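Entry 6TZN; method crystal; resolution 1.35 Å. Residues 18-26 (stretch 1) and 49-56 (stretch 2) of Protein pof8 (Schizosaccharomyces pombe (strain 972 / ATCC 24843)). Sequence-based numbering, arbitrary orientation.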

# COMPACT_ATOMS: atom_id res chain seq x y z
N ASN A 18 4.56 -2.64 7.36
CA ASN A 18 5.51 -3.75 7.35
C ASN A 18 6.23 -3.91 6.01
O ASN A 18 6.66 -5.01 5.65
CB ASN A 18 4.88 -5.06 7.84
CG ASN A 18 4.28 -4.90 9.21
OD1 ASN A 18 4.91 -4.35 10.11
ND2 ASN A 18 3.05 -5.38 9.38
N LEU A 19 6.41 -2.80 5.30
CA LEU A 19 7.33 -2.78 4.17
C LEU A 19 8.76 -2.99 4.66
O LEU A 19 9.11 -2.64 5.79
CB LEU A 19 7.25 -1.44 3.46
CG LEU A 19 5.93 -1.16 2.73
CD1 LEU A 19 5.79 0.32 2.44
CD2 LEU A 19 5.87 -1.98 1.45
N HIS A 20 9.58 -3.56 3.79
CA HIS A 20 11.01 -3.63 4.10
C HIS A 20 11.56 -2.21 4.27
O HIS A 20 11.30 -1.34 3.43
CB HIS A 20 11.76 -4.36 3.00
CG HIS A 20 13.16 -4.70 3.36
ND1 HIS A 20 14.17 -3.75 3.41
CD2 HIS A 20 13.73 -5.87 3.74
CE1 HIS A 20 15.29 -4.34 3.79
NE2 HIS A 20 15.05 -5.62 4.00
N PRO A 21 12.32 -1.95 5.34
CA PRO A 21 12.70 -0.55 5.64
C PRO A 21 13.60 0.08 4.60
O PRO A 21 13.69 1.31 4.55
CB PRO A 21 13.40 -0.66 7.00
CG PRO A 21 13.87 -2.08 7.07
CD PRO A 21 12.79 -2.88 6.38
N LEU A 22 14.28 -0.71 3.77
CA LEU A 22 15.21 -0.15 2.80
C LEU A 22 14.66 -0.18 1.37
O LEU A 22 15.42 -0.04 0.41
CB LEU A 22 16.59 -0.77 2.95
CG LEU A 22 17.25 -0.41 4.30
CD1 LEU A 22 18.39 -1.34 4.64
CD2 LEU A 22 17.71 1.05 4.33
N THR A 23 13.34 -0.33 1.22
CA THR A 23 12.70 -0.34 -0.08
C THR A 23 12.60 1.09 -0.63
O THR A 23 13.14 2.05 -0.05
CB THR A 23 11.36 -1.07 -0.01
OG1 THR A 23 10.97 -1.46 -1.33
CG2 THR A 23 10.26 -0.20 0.62
N ASN A 24 11.94 1.24 -1.78
CA ASN A 24 11.77 2.54 -2.41
C ASN A 24 10.42 2.61 -3.11
O ASN A 24 9.69 1.61 -3.20
CB ASN A 24 12.95 2.89 -3.35
CG ASN A 24 13.08 1.94 -4.53
OD1 ASN A 24 12.21 1.12 -4.80
ND2 ASN A 24 14.19 2.06 -5.25
N LYS A 25 10.07 3.80 -3.59
CA LYS A 25 8.75 4.01 -4.18
C LYS A 25 8.54 3.14 -5.41
O LYS A 25 7.43 2.64 -5.64
CB LYS A 25 8.55 5.48 -4.53
CG LYS A 25 8.23 6.37 -3.34
CD LYS A 25 7.99 7.81 -3.76
CE LYS A 25 7.98 8.72 -2.55
NZ LYS A 25 7.19 9.95 -2.78
N SER A 26 9.57 2.95 -6.23
CA SER A 26 9.42 2.12 -7.43
C SER A 26 9.07 0.69 -7.06
O SER A 26 8.17 0.08 -7.67
CB SER A 26 10.71 2.15 -8.25
OG SER A 26 10.62 1.27 -9.35
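Stretch 2 49-56: YIDYRKDE

Stretch 2 (residues 49-56) lying on stretch 1 (residues 18-26) of Protein pof8. Stretch 2 enters as a strand that begins earlier in the chain and includes Tyr49 to Asp51, and it closes with a type II beta turn from Arg53 to Glu56, held by Glu56 N to Arg53 O at 3.1 Å; Asp55, with phi/psi of 74/16°, occupies the third position of that turn. Stretch 1 is loop with a type I turn from His20 to Thr23 (Thr23 N to His20 O, 3.2 Å), followed by the N-cap residue Asn24 and the first helical residues, Lys25 and Ser26. The two run in opposite senses: Pro21 lies nearest Asp55 (CA to CA, 4.6 Å) and Lys25 nearest Tyr52 (CA to CA, 6.5 Å), so turn packs on turn and the helix start faces Tyr52. Together they bury 559 Å².

Hydrogen bonds across the pair are few. Lys25, its chi angles m, t, t, t, extends across stretch 2 and gives NZ to Ile50 O at 2.8 Å. Lys25 NZ also donates to water 1 at 2.7 Å, which also accepts from Tyr52 N at 3.2 Å, so one ammonium group serves the backbone both directly and through water. At the other end, Asp55 N reaches Pro21 O at 3.0 Å, a weak bond with an angle of only 121°.

CA-H...O contacts supplement that weak bond. Asp55 CA also lies 3.0 Å from Pro21 O, and Pro21 CA points its hydrogen at Glu56 O (3.5 Å, 161°), bringing the two backbones together around Pro21.

Tyr52 is the central side chain, its CA-to-CB bond directed toward stretch 1 and chi1 t. Tyr52 OH donates to Glu56 O (2.8 Å) within its own stretch, which ties the ring to the turn; Pro21 O lies at the ring edge, 3.1 Å from Tyr52 OH, but the angle is too poor for a hydrogen bond. Around the ring, Thr23 O comes to 3.4 Å from Tyr52 CE2, and Asn24 CA to 4.1 Å from Tyr52 CE2.

Apolar contact is looser. Leu19 CD1 approaches Tyr52 CE1 at 4.4 Å, while the aliphatic part of Lys25 covers stretch 2, Lys25 CG lying 4.0 Å from Tyr52 CB and 4.1 Å from Ile50 CG2. On the exposed side, Leu22 CD2 lies 3.3 Å from Asp55 OD1 and 3.7 Å from Lys54 NZ, so a methyl group meets two charged ends.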

# COMPACT_ATOMS: atom_id res chain seq x y z
N TYR A 49 -0.30 8.35 -6.15
CA TYR A 49 0.82 8.87 -5.39
C TYR A 49 1.16 7.91 -4.27
O TYR A 49 0.28 7.31 -3.65
CB TYR A 49 0.51 10.26 -4.83
CG TYR A 49 0.21 11.25 -5.93
CD1 TYR A 49 1.17 11.57 -6.88
CD2 TYR A 49 -1.04 11.84 -6.04
CE1 TYR A 49 0.91 12.46 -7.90
CE2 TYR A 49 -1.31 12.75 -7.06
CZ TYR A 49 -0.33 13.04 -7.99
OH TYR A 49 -0.58 13.92 -9.02
N ILE A 50 2.46 7.75 -4.04
CA ILE A 50 2.98 6.93 -2.96
C ILE A 50 3.79 7.86 -2.07
O ILE A 50 4.79 8.44 -2.52
CB ILE A 50 3.86 5.80 -3.51
CG1 ILE A 50 3.01 4.88 -4.40
CG2 ILE A 50 4.53 5.03 -2.38
CD1 ILE A 50 3.82 3.83 -5.13
N ASP A 51 3.34 8.04 -0.84
CA ASP A 51 4.08 8.84 0.13
C ASP A 51 4.94 7.89 0.95
O ASP A 51 4.42 7.09 1.74
CB ASP A 51 3.13 9.64 1.03
CG ASP A 51 2.25 10.62 0.25
OD1 ASP A 51 2.51 10.92 -0.94
OD2 ASP A 51 1.28 11.12 0.85
N TYR A 52 6.25 7.94 0.74
CA TYR A 52 7.15 7.01 1.39
C TYR A 52 8.48 7.69 1.64
O TYR A 52 9.01 8.37 0.76
CB TYR A 52 7.37 5.74 0.55
CG TYR A 52 8.38 4.82 1.19
CD1 TYR A 52 8.06 4.10 2.34
CD2 TYR A 52 9.67 4.72 0.69
CE1 TYR A 52 8.99 3.28 2.95
CE2 TYR A 52 10.60 3.90 1.30
CZ TYR A 52 10.26 3.19 2.42
OH TYR A 52 11.20 2.40 3.04
N ARG A 53 9.02 7.49 2.85
CA ARG A 53 10.32 8.02 3.24
C ARG A 53 11.26 6.86 3.48
O ARG A 53 10.91 5.92 4.20
CB ARG A 53 10.21 8.85 4.52
CG ARG A 53 11.51 9.51 4.92
N LYS A 54 12.46 6.93 2.90
CA LYS A 54 13.43 5.85 3.06
C LYS A 54 13.69 5.56 4.53
O LYS A 54 13.74 6.48 5.36
CB LYS A 54 14.74 6.23 2.36
CG LYS A 54 15.76 5.11 2.34
CD LYS A 54 16.95 5.45 1.45
CE LYS A 54 18.00 4.36 1.50
NZ LYS A 54 17.40 3.03 1.23
N ASP A 55 13.84 4.28 4.85
CA ASP A 55 14.08 3.78 6.20
C ASP A 55 12.85 3.83 7.10
O ASP A 55 12.97 3.72 8.33
CB ASP A 55 15.33 4.37 6.87
CG ASP A 55 16.43 3.34 7.02
OD1 ASP A 55 16.12 2.13 7.03
OD2 ASP A 55 17.61 3.73 7.12
N GLU A 56 11.67 4.00 6.52
CA GLU A 56 10.42 3.74 7.22
C GLU A 56 9.83 2.43 6.71
O GLU A 56 10.19 1.93 5.64
CB GLU A 56 9.45 4.91 7.04
CG GLU A 56 10.05 6.22 7.58
CD GLU A 56 9.05 7.33 7.80
OE1 GLU A 56 7.89 7.22 7.35
OE2 GLU A 56 9.42 8.35 8.42
O HOH W 1 6.89 10.86 -0.27